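PDB 6T2N: glycoside hydrolase family 16 protein from Akkermansia muciniphila, which probably acts as an endo-beta-galactosidase, an O-glycanase that cuts within mucin glycan chains and so initiates mucin breakdown in the human gut. Local coordinates for residues Gln84-Arg89 with Ile270-Val275; Leu100-His105 with Val292-Asp297; Ile160-Trp165 with Leu183-Gln188. One frame throughout, in Å; residues are numbered along the deposited sequence.

Contact 1 of 3, residues Gln84-Arg89 with Ile270-Val275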
ATOM      1  N   GLN A  84       6.947  14.706   4.565  1.00 59.42           N
ATOM      2  CA  GLN A  84       6.605  14.985   3.147  1.00 60.69           C
ATOM      3  C   GLN A  84       5.143  15.421   2.994  1.00 60.62           C
ATOM      4  O   GLN A  84       4.321  15.032   3.839  1.00 58.55           O
ATOM      5  CB  GLN A  84       6.865  13.769   2.264  1.00 57.93           C
ATOM      6  CG  GLN A  84       5.649  12.867   2.114  1.00 57.80           C
ATOM      7  CD  GLN A  84       5.375  12.009   3.329  1.00 57.13           C
ATOM      8  OE1 GLN A  84       6.154  11.958   4.300  1.00 53.00           O
ATOM      9  NE2 GLN A  84       4.264  11.288   3.262  1.00 55.31           N
ATOM     10  N   THR A  85       4.877  16.185   1.910  1.00 64.20           N
ATOM     11  CA  THR A  85       3.535  16.478   1.308  1.00 60.85           C
ATOM     12  C   THR A  85       3.477  15.833  -0.082  1.00 59.43           C
ATOM     13  O   THR A  85       4.525  15.672  -0.705  1.00 60.22           O
ATOM     14  CB  THR A  85       3.232  17.977   1.285  1.00 57.80           C
ATOM     15  OG1 THR A  85       1.855  18.124   0.971  1.00 58.27           O
ATOM     16  CG2 THR A  85       4.032  18.724   0.261  1.00 59.02           C
ATOM     17  N   TYR A  86       2.288  15.428  -0.517  1.00 60.35           N
ATOM     18  CA  TYR A  86       2.075  14.517  -1.673  1.00 61.39           C
ATOM     19  C   TYR A  86       1.552  15.310  -2.881  1.00 62.56           C
ATOM     20  O   TYR A  86       0.581  16.072  -2.699  1.00 60.91           O
ATOM     21  CB  TYR A  86       1.068  13.420  -1.274  1.00 62.51           C
ATOM     22  CG  TYR A  86       1.617  12.231  -0.521  1.00 59.51           C
ATOM     23  CD1 TYR A  86       2.841  11.673  -0.836  1.00 60.45           C
ATOM     24  CD2 TYR A  86       0.849  11.588   0.421  1.00 60.08           C
ATOM     25  CE1 TYR A  86       3.326  10.571  -0.169  1.00 62.68           C
ATOM     26  CE2 TYR A  86       1.312  10.491   1.107  1.00 58.93           C
ATOM     27  CZ  TYR A  86       2.561   9.982   0.819  1.00 62.89           C
ATOM     28  OH  TYR A  86       3.031   8.891   1.507  1.00 66.28           O
ATOM     29  N   THR A  87       2.092  15.130  -4.094  1.00 64.83           N
ATOM     30  CA  THR A  87       1.613  15.955  -5.253  1.00 66.70           C
ATOM     31  C   THR A  87       1.455  15.142  -6.531  1.00 64.94           C
ATOM     32  O   THR A  87       2.171  14.170  -6.690  1.00 68.55           O
ATOM     33  CB  THR A  87       2.511  17.147  -5.606  1.00 65.24           C
ATOM     34  OG1 THR A  87       3.462  16.627  -6.543  1.00 61.67           O
ATOM     35  CG2 THR A  87       3.148  17.823  -4.405  1.00 62.75           C
ATOM     36  N   GLY A  88       0.576  15.605  -7.418  1.00 64.87           N
ATOM     37  CA  GLY A  88       0.195  14.860  -8.632  1.00 65.39           C
ATOM     38  C   GLY A  88       1.079  15.251  -9.794  1.00 67.11           C
ATOM     39  O   GLY A  88       0.867  14.675 -10.877  1.00 68.50           O
ATOM     40  N   ARG A  89       1.986  16.213  -9.518  1.00 64.75           N
ATOM     41  CA  ARG A  89       3.017  16.856 -10.376  1.00 62.19           C
ATOM     42  C   ARG A  89       3.971  15.811 -10.913  1.00 62.02           C
ATOM     43  O   ARG A  89       4.390  14.938 -10.190  1.00 62.90           O
ATOM     44  CB  ARG A  89       3.882  17.808  -9.541  1.00 62.33           C
ATOM     45  CG  ARG A  89       3.171  19.047  -8.997  1.00 63.30           C
ATOM     46  CD  ARG A  89       4.079  19.901  -8.143  1.00 64.28           C
ATOM     47  NE  ARG A  89       4.900  19.110  -7.241  1.00 64.15           N
ATOM     48  CZ  ARG A  89       6.174  19.345  -6.904  1.00 67.06           C
ATOM     49  NH1 ARG A  89       6.847  20.367  -7.399  1.00 69.24           N
ATOM     50  NH2 ARG A  89       6.786  18.532  -6.054  1.00 68.94           N
ATOM     51  N   ILE A 270      -2.728   1.195  -2.539  1.00 61.78           N
ATOM     52  CA  ILE A 270      -1.868   2.402  -2.434  1.00 59.03           C
ATOM     53  C   ILE A 270      -0.429   2.033  -2.725  1.00 56.66           C
ATOM     54  O   ILE A 270       0.061   1.064  -2.074  1.00 51.05           O
ATOM     55  CB  ILE A 270      -1.929   3.000  -1.042  1.00 56.33           C
ATOM     56  CG1 ILE A 270      -3.341   3.431  -0.695  1.00 57.87           C
ATOM     57  CG2 ILE A 270      -0.961   4.144  -0.995  1.00 59.72           C
ATOM     58  CD1 ILE A 270      -3.391   4.227   0.589  1.00 60.04           C
ATOM     59  N   LEU A 271       0.194   2.839  -3.598  1.00 56.42           N
ATOM     60  CA  LEU A 271       1.650   2.831  -3.897  1.00 54.74           C
ATOM     61  C   LEU A 271       2.197   4.206  -3.514  1.00 54.41           C
ATOM     62  O   LEU A 271       1.675   5.195  -4.011  1.00 60.47           O
ATOM     63  CB  LEU A 271       1.817   2.525  -5.381  1.00 55.06           C
ATOM     64  CG  LEU A 271       1.037   1.314  -5.894  1.00 56.81           C
ATOM     65  CD1 LEU A 271       1.255   1.130  -7.373  1.00 60.99           C
ATOM     66  CD2 LEU A 271       1.471   0.059  -5.198  1.00 55.44           C
ATOM     67  N   ASN A 272       3.158   4.286  -2.610  1.00 51.20           N
ATOM     68  CA  ASN A 272       3.599   5.595  -2.078  1.00 52.84           C
ATOM     69  C   ASN A 272       5.036   5.480  -1.524  1.00 56.89           C
ATOM     70  O   ASN A 272       5.488   4.340  -1.200  1.00 59.69           O
ATOM     71  CB  ASN A 272       2.590   6.128  -1.061  1.00 53.22           C
ATOM     72  CG  ASN A 272       2.764   5.429   0.267  1.00 53.88           C
ATOM     73  OD1 ASN A 272       2.311   4.317   0.434  1.00 56.06           O
ATOM     74  ND2 ASN A 272       3.560   5.980   1.160  1.00 57.60           N
ATOM     75  N   SER A 273       5.763   6.609  -1.507  1.00 56.60           N
ATOM     76  CA  SER A 273       6.969   6.830  -0.683  1.00 55.04           C
ATOM     77  C   SER A 273       6.649   7.943   0.307  1.00 55.12           C
ATOM     78  O   SER A 273       6.431   9.099  -0.119  1.00 57.27           O
ATOM     79  CB  SER A 273       8.150   7.167  -1.497  1.00 57.49           C
ATOM     80  OG  SER A 273       8.547   6.066  -2.286  1.00 61.29           O
ATOM     81  N   ALA A 274       6.606   7.601   1.584  1.00 51.46           N
ATOM     82  CA  ALA A 274       6.609   8.602   2.657  1.00 54.50           C
ATOM     83  C   ALA A 274       8.054   8.932   3.021  1.00 55.42           C
ATOM     84  O   ALA A 274       8.953   8.313   2.451  1.00 59.80           O
ATOM     85  CB  ALA A 274       5.855   8.107   3.849  1.00 54.64           C
ATOM     86  N   VAL A 275       8.222   9.925   3.892  1.00 52.15           N
ATOM     87  CA  VAL A 275       9.519  10.397   4.429  1.00 51.65           C
ATOM     88  C   VAL A 275       9.292  10.500   5.934  1.00 52.10           C
ATOM     89  O   VAL A 275       8.183  10.935   6.342  1.00 53.17           O
ATOM     90  CB  VAL A 275       9.956  11.724   3.770  1.00 50.80           C
ATOM     91  CG1 VAL A 275      11.324  12.157   4.225  1.00 52.06           C
ATOM     92  CG2 VAL A 275       9.965  11.620   2.270  1.00 50.23           C
TER
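Two torsions bring the contact together: the chain of Gln-84 turns sharply about CB-CG (chi2 -76°), laying its amide along Ala-274 and Val-275, while the CG of Tyr-86 stands opposite its carbonyl carbon (chi1 -83°), sending the ring out to Asn-272. Gln-84 OE1 accepts the backbone N-H of Val-275 at 2.9 Å. The donor sits above the carbonyl plane rather than on a lone pair, so the amide rests on the strand instead of meeting it end-on. On the other branch, Gln-84 NE2 lies 3.6 Å from Ala-274 CB, where a methyl is small enough to let the amide approach the backbone. Nearer the main chain, Gln-84 CB packs against Val-275 CG2 at 3.8 Å. Tyr-86 reaches further: its OH receives a weak bond from Asn-272 ND2 at 3.0 Å, with ring and amide planes 79° apart. Asn-272 suits this place because it has two polar ends, its OD1 taking the indole N-H of Trp-165. The ring edge of Tyr-86 also carries CE1 to within 3.4 Å of Ser-273 O, a carbonyl that already accepts from Ser-132 OG. Ser-132 belongs to strand 127-136, which pairs with both strand 85-86 and strand 267-275. With a leucine in place of Gln-84, the N-H of Val-275 would probably lose its acceptor and the amide's cover over Ala-274 would go. Chemically, then, a buried strand is held by amide and phenol groups reaching across to it, which combine one sound hydrogen bond and one weak one with close apolar packing.

Contact 2 of 3, residues Leu100-His105 with Val292-Asp297. With CA (calcium ion), chain C.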
ATOM      1  N   LEU A 100       5.918   3.085 -13.355  1.00 74.58           N
ATOM      2  CA  LEU A 100       5.517   4.204 -12.474  1.00 72.60           C
ATOM      3  C   LEU A 100       6.720   4.596 -11.611  1.00 72.77           C
ATOM      4  O   LEU A 100       7.330   3.682 -10.926  1.00 70.04           O
ATOM      5  CB  LEU A 100       4.376   3.763 -11.558  1.00 70.90           C
ATOM      6  CG  LEU A 100       3.966   4.799 -10.516  1.00 67.78           C
ATOM      7  CD1 LEU A 100       3.443   6.049 -11.195  1.00 68.34           C
ATOM      8  CD2 LEU A 100       2.927   4.238  -9.572  1.00 65.40           C
ATOM      9  N   VAL A 101       6.993   5.901 -11.607  1.00 69.53           N
ATOM     10  CA  VAL A 101       8.090   6.541 -10.842  1.00 70.41           C
ATOM     11  C   VAL A 101       7.422   7.414  -9.771  1.00 71.78           C
ATOM     12  O   VAL A 101       6.686   8.372 -10.160  1.00 75.47           O
ATOM     13  CB  VAL A 101       9.014   7.337 -11.787  1.00 70.86           C
ATOM     14  CG1 VAL A 101      10.226   7.919 -11.078  1.00 71.00           C
ATOM     15  CG2 VAL A 101       9.459   6.471 -12.941  1.00 72.26           C
ATOM     16  N   LEU A 102       7.636   7.096  -8.486  1.00 67.13           N
ATOM     17  CA  LEU A 102       7.262   7.986  -7.373  1.00 62.91           C
ATOM     18  C   LEU A 102       8.549   8.539  -6.794  1.00 61.47           C
ATOM     19  O   LEU A 102       9.345   7.739  -6.247  1.00 59.28           O
ATOM     20  CB  LEU A 102       6.526   7.172  -6.326  1.00 67.45           C
ATOM     21  CG  LEU A 102       5.316   6.385  -6.818  1.00 68.17           C
ATOM     22  CD1 LEU A 102       4.762   5.482  -5.708  1.00 63.56           C
ATOM     23  CD2 LEU A 102       4.264   7.345  -7.329  1.00 69.82           C
ATOM     24  N   GLU A 103       8.747   9.849  -6.961  1.00 62.63           N
ATOM     25  CA  GLU A 103      10.065  10.507  -6.811  1.00 61.67           C
ATOM     26  C   GLU A 103      10.049  11.709  -5.801  1.00 62.34           C
ATOM     27  O   GLU A 103       9.167  12.517  -5.812  1.00 63.66           O
ATOM     28  CB  GLU A 103      10.553  11.117  -8.102  1.00 64.84           C
ATOM     29  CG  GLU A 103      11.893  11.761  -7.854  1.00 66.62           C
ATOM     30  CD  GLU A 103      12.639  12.125  -9.094  1.00 63.87           C
ATOM     31  OE1 GLU A 103      11.970  12.748  -9.869  1.00 63.25           O
ATOM     32  OE2 GLU A 103      13.840  11.736  -9.232  1.00 64.54           O
ATOM     33  N   THR A 104      10.921  11.495  -4.783  1.00 62.86           N
ATOM     34  CA  THR A 104      10.858  12.154  -3.450  1.00 63.01           C
ATOM     35  C   THR A 104      11.969  13.173  -3.493  1.00 63.78           C
ATOM     36  O   THR A 104      13.112  12.798  -3.844  1.00 64.45           O
ATOM     37  CB  THR A 104      10.936  11.162  -2.276  1.00 62.69           C
ATOM     38  OG1 THR A 104       9.872  10.192  -2.360  1.00 63.58           O
ATOM     39  CG2 THR A 104      10.884  11.891  -0.958  1.00 60.16           C
ATOM     40  N   HIS A 105      11.585  14.419  -3.282  1.00 63.19           N
ATOM     41  CA  HIS A 105      12.457  15.603  -3.459  1.00 65.20           C
ATOM     42  C   HIS A 105      12.446  16.376  -2.155  1.00 63.04           C
ATOM     43  O   HIS A 105      11.336  16.754  -1.740  1.00 61.72           O
ATOM     44  CB  HIS A 105      11.941  16.563  -4.543  1.00 65.18           C
ATOM     45  CG  HIS A 105      11.919  16.009  -5.911  1.00 63.96           C
ATOM     46  ND1 HIS A 105      13.016  16.036  -6.698  1.00 66.89           N
ATOM     47  CD2 HIS A 105      10.932  15.422  -6.625  1.00 64.52           C
ATOM     48  CE1 HIS A 105      12.719  15.478  -7.856  1.00 67.58           C
ATOM     49  NE2 HIS A 105      11.447  15.103  -7.845  1.00 62.64           N
ATOM     50  N   VAL A 292      15.227  10.814  -4.834  1.00 70.89           N
ATOM     51  CA  VAL A 292      15.251   9.341  -4.755  1.00 65.75           C
ATOM     52  C   VAL A 292      13.972   8.918  -5.469  1.00 62.37           C
ATOM     53  O   VAL A 292      13.024   9.789  -5.509  1.00 60.02           O
ATOM     54  CB  VAL A 292      15.430   9.029  -3.264  1.00 65.69           C
ATOM     55  CG1 VAL A 292      14.438   8.046  -2.700  1.00 67.09           C
ATOM     56  CG2 VAL A 292      16.854   8.619  -2.999  1.00 67.78           C
ATOM     57  N   LYS A 293      14.000   7.725  -6.089  1.00 62.85           N
ATOM     58  CA  LYS A 293      12.866   7.140  -6.871  1.00 63.79           C
ATOM     59  C   LYS A 293      12.361   5.772  -6.334  1.00 58.44           C
ATOM     60  O   LYS A 293      13.147   4.923  -5.929  1.00 59.09           O
ATOM     61  CB  LYS A 293      13.332   6.984  -8.316  1.00 67.77           C
ATOM     62  CG  LYS A 293      13.633   8.267  -9.055  1.00 73.01           C
ATOM     63  CD  LYS A 293      14.013   8.049 -10.519  1.00 78.99           C
ATOM     64  CE  LYS A 293      14.727   9.252 -11.117  1.00 85.99           C
ATOM     65  NZ  LYS A 293      15.003   9.079 -12.566  1.00 91.33           N
ATOM     66  N   PHE A 294      11.071   5.531  -6.441  1.00 56.65           N
ATOM     67  CA  PHE A 294      10.441   4.212  -6.174  1.00 60.54           C
ATOM     68  C   PHE A 294       9.846   3.815  -7.519  1.00 63.28           C
ATOM     69  O   PHE A 294       9.027   4.649  -8.053  1.00 66.41           O
ATOM     70  CB  PHE A 294       9.394   4.306  -5.045  1.00 58.26           C
ATOM     71  CG  PHE A 294       8.672   3.063  -4.586  1.00 55.58           C
ATOM     72  CD1 PHE A 294       9.232   1.805  -4.664  1.00 58.57           C
ATOM     73  CD2 PHE A 294       7.465   3.177  -3.922  1.00 56.85           C
ATOM     74  CE1 PHE A 294       8.591   0.684  -4.146  1.00 56.04           C
ATOM     75  CE2 PHE A 294       6.822   2.062  -3.406  1.00 55.48           C
ATOM     76  CZ  PHE A 294       7.374   0.812  -3.557  1.00 54.67           C
ATOM     77  N   LEU A 295      10.304   2.679  -8.068  1.00 61.67           N
ATOM     78  CA  LEU A 295       9.903   2.214  -9.409  1.00 63.27           C
ATOM     79  C   LEU A 295       8.968   1.027  -9.252  1.00 65.81           C
ATOM     80  O   LEU A 295       9.383   0.024  -8.603  1.00 70.38           O
ATOM     81  CB  LEU A 295      11.167   1.826 -10.173  1.00 65.92           C
ATOM     82  CG  LEU A 295      12.191   2.952 -10.278  1.00 67.27           C
ATOM     83  CD1 LEU A 295      13.389   2.519 -11.082  1.00 69.10           C
ATOM     84  CD2 LEU A 295      11.559   4.199 -10.882  1.00 67.01           C
ATOM     85  N   ILE A 296       7.765   1.111  -9.821  1.00 66.00           N
ATOM     86  CA  ILE A 296       6.858  -0.074  -9.900  1.00 66.40           C
ATOM     87  C   ILE A 296       6.871  -0.547 -11.350  1.00 67.80           C
ATOM     88  O   ILE A 296       6.322   0.178 -12.223  1.00 68.35           O
ATOM     89  CB  ILE A 296       5.428   0.256  -9.431  1.00 63.77           C
ATOM     90  CG1 ILE A 296       5.379   0.590  -7.949  1.00 63.42           C
ATOM     91  CG2 ILE A 296       4.495  -0.871  -9.767  1.00 65.01           C
ATOM     92  CD1 ILE A 296       5.455   2.052  -7.681  1.00 65.99           C
ATOM     93  N   ASP A 297       7.463  -1.704 -11.616  1.00 67.05           N
ATOM     94  CA  ASP A 297       7.411  -2.242 -12.998  1.00 70.51           C
ATOM     95  C   ASP A 297       5.950  -2.599 -13.336  1.00 68.06           C
ATOM     96  O   ASP A 297       5.483  -2.217 -14.393  1.00 71.96           O
ATOM     97  CB  ASP A 297       8.444  -3.346 -13.214  1.00 72.31           C
ATOM     98  CG  ASP A 297       8.639  -3.700 -14.675  1.00 77.68           C
ATOM     99  OD1 ASP A 297       8.734  -2.784 -15.536  1.00 86.31           O
ATOM    100  OD2 ASP A 297       8.716  -4.886 -14.943  1.00 83.79           O
TER
HETATM  101 CA    CA C 401       6.390  -2.271 -16.850  1.00113.02          CA
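Val-292 O accepts Thr-104 N at 2.8 Å, nearly straight along the carbonyl direction, with Glu-103 CA, on the same strand, adding a CA-H...O contact (CA to O 3.3 Å). The same pattern recurs along the antiparallel ladder. Leu-100 O takes Ile-296 N at 2.8 Å with help from the CA-H of Leu-295, and Leu-102 exchanges a pair of bonds with Phe-294. On the face bearing Leu-100, Leu-102, Phe-294 and Ile-296, apolar groups suit burial: Leu-102 CD1 lies 4.0 Å from both Phe-294 CD2 and Ile-296 CD1. Phe-294, its CG opposite the backbone N (chi1 -178°), carries its ring on to Pro-162 and Ile-164 of the facing sheet. The other face mixes apolar and charged side chains. Val-101 CG2 meets Leu-295 CD2 at 3.7 Å, whereas Glu-103 and Lys-293 run alongside one another without a salt bridge, OE2 coming 3.2 Å from CE. Their charges are matched elsewhere, Glu-103 by Arg-94 and Lys-293 by Glu-96; Lys-293 CD packs on Val-101 CG1 at 3.8 Å as an apolar flank. At the far end Asp-297 binds the calcium ion through O at 2.6 Å and OD1, and Glu-59 O and Gly-98 O complete the modelled protein ligands. Such a ladder, with one face turned into the core, belongs to the beta-jelly-roll sandwich of glycoside hydrolase family 16, here with a calcium site at its margin.

Contact 3 of 3, residues Ile160-Trp165 with Leu183-Gln188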
ATOM      1  N   ILE A 160      13.501   7.470   3.887  1.00 61.36           N
ATOM      2  CA  ILE A 160      12.553   6.987   2.847  1.00 59.89           C
ATOM      3  C   ILE A 160      11.732   5.814   3.407  1.00 59.81           C
ATOM      4  O   ILE A 160      12.274   4.955   4.143  1.00 63.57           O
ATOM      5  CB  ILE A 160      13.286   6.640   1.532  1.00 60.14           C
ATOM      6  CG1 ILE A 160      12.302   6.720   0.374  1.00 59.99           C
ATOM      7  CG2 ILE A 160      14.017   5.315   1.578  1.00 60.09           C
ATOM      8  CD1 ILE A 160      11.698   8.099   0.246  1.00 60.86           C
ATOM      9  N   TRP A 161      10.458   5.775   3.030  1.00 59.28           N
ATOM     10  CA  TRP A 161       9.478   4.760   3.465  1.00 58.58           C
ATOM     11  C   TRP A 161       8.613   4.387   2.269  1.00 54.94           C
ATOM     12  O   TRP A 161       7.524   4.914   2.053  1.00 53.93           O
ATOM     13  CB  TRP A 161       8.684   5.304   4.645  1.00 63.53           C
ATOM     14  CG  TRP A 161       7.803   4.341   5.373  1.00 65.23           C
ATOM     15  CD1 TRP A 161       7.338   3.124   4.981  1.00 68.48           C
ATOM     16  CD2 TRP A 161       7.184   4.628   6.618  1.00 74.73           C
ATOM     17  NE1 TRP A 161       6.489   2.619   5.912  1.00 70.15           N
ATOM     18  CE2 TRP A 161       6.389   3.515   6.940  1.00 77.08           C
ATOM     19  CE3 TRP A 161       7.259   5.715   7.506  1.00 81.57           C
ATOM     20  CZ2 TRP A 161       5.651   3.477   8.127  1.00 83.18           C
ATOM     21  CZ3 TRP A 161       6.545   5.667   8.687  1.00 84.70           C
ATOM     22  CH2 TRP A 161       5.736   4.563   8.981  1.00 84.95           C
ATOM     23  N   PRO A 162       9.102   3.454   1.441  1.00 51.80           N
ATOM     24  CA  PRO A 162       8.306   2.949   0.343  1.00 52.69           C
ATOM     25  C   PRO A 162       7.337   1.938   0.946  1.00 52.96           C
ATOM     26  O   PRO A 162       7.702   1.245   1.897  1.00 56.35           O
ATOM     27  CB  PRO A 162       9.330   2.299  -0.607  1.00 54.75           C
ATOM     28  CG  PRO A 162      10.594   2.054   0.245  1.00 54.27           C
ATOM     29  CD  PRO A 162      10.440   2.858   1.520  1.00 53.45           C
ATOM     30  N   ALA A 163       6.158   1.852   0.349  1.00 53.21           N
ATOM     31  CA  ALA A 163       5.070   0.982   0.818  1.00 53.66           C
ATOM     32  C   ALA A 163       4.203   0.577  -0.368  1.00 57.13           C
ATOM     33  O   ALA A 163       3.897   1.441  -1.192  1.00 62.75           O
ATOM     34  CB  ALA A 163       4.273   1.697   1.855  1.00 50.91           C
ATOM     35  N   ILE A 164       3.864  -0.708  -0.427  1.00 56.65           N
ATOM     36  CA  ILE A 164       2.730  -1.280  -1.197  1.00 55.17           C
ATOM     37  C   ILE A 164       1.708  -1.753  -0.171  1.00 52.76           C
ATOM     38  O   ILE A 164       2.044  -2.630   0.609  1.00 50.10           O
ATOM     39  CB  ILE A 164       3.261  -2.424  -2.060  1.00 55.47           C
ATOM     40  CG1 ILE A 164       4.364  -1.895  -2.969  1.00 56.09           C
ATOM     41  CG2 ILE A 164       2.167  -3.160  -2.816  1.00 54.77           C
ATOM     42  CD1 ILE A 164       5.302  -2.984  -3.424  1.00 60.15           C
ATOM     43  N   TRP A 165       0.504  -1.192  -0.178  1.00 53.68           N
ATOM     44  CA  TRP A 165      -0.487  -1.564   0.849  1.00 54.06           C
ATOM     45  C   TRP A 165      -1.928  -1.244   0.439  1.00 56.32           C
ATOM     46  O   TRP A 165      -2.145  -0.480  -0.485  1.00 62.45           O
ATOM     47  CB  TRP A 165      -0.054  -0.929   2.150  1.00 50.70           C
ATOM     48  CG  TRP A 165      -0.019   0.547   2.080  1.00 52.34           C
ATOM     49  CD1 TRP A 165       0.806   1.301   1.315  1.00 54.67           C
ATOM     50  CD2 TRP A 165      -0.831   1.465   2.823  1.00 53.53           C
ATOM     51  NE1 TRP A 165       0.532   2.618   1.513  1.00 51.72           N
ATOM     52  CE2 TRP A 165      -0.454   2.751   2.439  1.00 50.18           C
ATOM     53  CE3 TRP A 165      -1.853   1.328   3.763  1.00 54.91           C
ATOM     54  CZ2 TRP A 165      -1.050   3.890   2.954  1.00 49.72           C
ATOM     55  CZ3 TRP A 165      -2.431   2.457   4.283  1.00 53.13           C
ATOM     56  CH2 TRP A 165      -2.029   3.723   3.882  1.00 50.70           C
ATOM     57  N   LEU A 183       4.329  -4.536   1.323  1.00 60.73           N
ATOM     58  CA  LEU A 183       5.707  -4.040   1.572  1.00 61.23           C
ATOM     59  C   LEU A 183       5.705  -2.777   2.425  1.00 55.43           C
ATOM     60  O   LEU A 183       4.996  -1.819   2.070  1.00 48.49           O
ATOM     61  CB  LEU A 183       6.405  -3.743   0.242  1.00 66.00           C
ATOM     62  CG  LEU A 183       7.630  -2.829   0.338  1.00 67.33           C
ATOM     63  CD1 LEU A 183       8.772  -3.542   1.045  1.00 69.05           C
ATOM     64  CD2 LEU A 183       8.057  -2.364  -1.040  1.00 66.77           C
ATOM     65  N   GLU A 184       6.560  -2.787   3.443  1.00 53.95           N
ATOM     66  CA  GLU A 184       7.081  -1.578   4.105  1.00 55.38           C
ATOM     67  C   GLU A 184       8.552  -1.807   4.413  1.00 56.72           C
ATOM     68  O   GLU A 184       8.907  -2.932   4.822  1.00 55.60           O
ATOM     69  CB  GLU A 184       6.276  -1.314   5.357  1.00 56.49           C
ATOM     70  CG  GLU A 184       4.894  -0.795   5.066  1.00 59.29           C
ATOM     71  CD  GLU A 184       4.089  -0.700   6.334  1.00 66.33           C
ATOM     72  OE1 GLU A 184       3.972  -1.746   7.085  1.00 77.15           O
ATOM     73  OE2 GLU A 184       3.660   0.407   6.609  1.00 75.78           O
ATOM     74  N   ASN A 185       9.377  -0.790   4.175  1.00 57.94           N
ATOM     75  CA  ASN A 185      10.857  -0.874   4.303  1.00 60.46           C
ATOM     76  C   ASN A 185      11.249   0.356   5.088  1.00 58.30           C
ATOM     77  O   ASN A 185      10.584   1.350   4.811  1.00 57.65           O
ATOM     78  CB  ASN A 185      11.488  -0.898   2.909  1.00 63.35           C
ATOM     79  CG  ASN A 185      12.999  -0.916   2.903  1.00 69.75           C
ATOM     80  OD1 ASN A 185      13.638  -1.859   3.382  1.00 72.07           O
ATOM     81  ND2 ASN A 185      13.575   0.139   2.349  1.00 75.40           N
ATOM     82  N   ILE A 186      12.233   0.331   5.988  1.00 58.94           N
ATOM     83  CA  ILE A 186      12.672   1.641   6.562  1.00 63.79           C
ATOM     84  C   ILE A 186      14.203   1.765   6.565  1.00 68.70           C
ATOM     85  O   ILE A 186      14.874   0.730   6.766  1.00 71.21           O
ATOM     86  CB  ILE A 186      12.026   1.879   7.936  1.00 65.43           C
ATOM     87  CG1 ILE A 186      12.335   0.743   8.915  1.00 66.89           C
ATOM     88  CG2 ILE A 186      10.509   2.115   7.810  1.00 65.53           C
ATOM     89  CD1 ILE A 186      12.103   1.122  10.369  1.00 67.78           C
ATOM     90  N   SER A 187      14.708   2.990   6.339  1.00 68.92           N
ATOM     91  CA  SER A 187      16.141   3.373   6.186  1.00 73.31           C
ATOM     92  C   SER A 187      17.112   2.567   7.060  1.00 78.89           C
ATOM     93  O   SER A 187      18.161   2.145   6.531  1.00 85.29           O
ATOM     94  CB  SER A 187      16.315   4.787   6.541  1.00 73.08           C
ATOM     95  OG  SER A 187      15.199   5.510   6.120  1.00 74.85           O
ATOM     96  N   GLN A 188      16.872   2.533   8.374  1.00 78.74           N
ATOM     97  CA  GLN A 188      17.668   1.772   9.369  1.00 81.62           C
ATOM     98  C   GLN A 188      16.996   0.404   9.369  1.00 84.45           C
ATOM     99  O   GLN A 188      15.820   0.384   9.699  1.00 98.49           O
ATOM    100  CB  GLN A 188      17.740   2.579  10.684  1.00 82.16           C
ATOM    101  CG  GLN A 188      16.579   2.460  11.659  1.00 80.43           C
ATOM    102  CD  GLN A 188      15.240   2.984  11.176  1.00 81.76           C
ATOM    103  OE1 GLN A 188      15.037   3.250   9.994  1.00 82.29           O
ATOM    104  NE2 GLN A 188      14.287   3.120  12.093  1.00 82.36           N
TER
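Backbone hydrogen bonds join Ile-164 to Leu-183 in both directions: Leu-183 N donates to Ile-164 O at 3.1 Å, almost perfectly straight (176°), and Ile-164 N returns a bond to Leu-183 O at 3.0 Å. Beyond this pair the ladder weakens. Ala-163 and Glu-184 form a non-hydrogen-bonded pair, where Ala-163 CA approaches Leu-183 O to 3.1 Å, and Asn-185 N makes only a weak, 3.5 Å bond to Pro-162 O. Proline has no N-H to give, which fits the single weak bond at this pair.

Apolar packing fills the face of Ile-164 and Leu-183. Ile-164 CD1 meets Leu-183 CD2 at 3.7 Å, and both side chains also cover Phe-294 of the opposite sheet, so branched aliphatic residues suit this inward face. Pro-162 presents its ring to Asn-185 CB.

Aromatic contacts occupy the other face. The CG of Trp-161 lies opposite its backbone N (chi1 -170°), which brings the indole alongside segment 183-188. Ile-186 CG2 then lies over the face of the five-membered ring in a CH-pi contact, 4.2 Å from its centroid and only 5° off the normal. Glu-184 runs beside the same indole, its CG at the ring edge and its OE2 3.7 Å from Trp-161 NE1, near but not bonded. On the same face the small methyl of Ala-163 lies alongside Glu-184 CG, CB to CG 4.1 Å.

Among polar side chains, Ser-187 OG takes the N-H of Gly-159. Glu-184 closes a Glu-Ile-Asp-Met-Leu-Glu sequence that begins at Glu-179 and includes Asp-181, matching the signature of family 16, in whose relatives the last glutamate is the acid/base. The chemistry suggests a carboxylate beside an indole and a methyl, near a second carboxylate on Asp-181, with no hydrogen bond from Trp-161 to fix it.

Overall arrangement
The three contacts lie on the sandwich's two sheets, joined by side chains between them. Contacts 1 and 3 share a sheet, strands 267-275 and 160-168 being neighbours, with Ile-270 N probably bonded to Trp-165 O at 2.7 Å; their centres are about 12 Å apart. Contact 2 lies in the facing sheet, its centre about 10 Å from that of contact 1 and 12 Å from that of contact 3. Phe-294, Thr-104 and Val-292 fill the space between, Thr-104 CG2 touching Val-275 CG2 and Val-292 CG1 meeting Ile-160 CG1. The probable catalytic carboxylates belong to contact 3's sheet; the calcium ion sits at the end of contact 2, about 13 Å from the nearest side-chain atom of Ile-164.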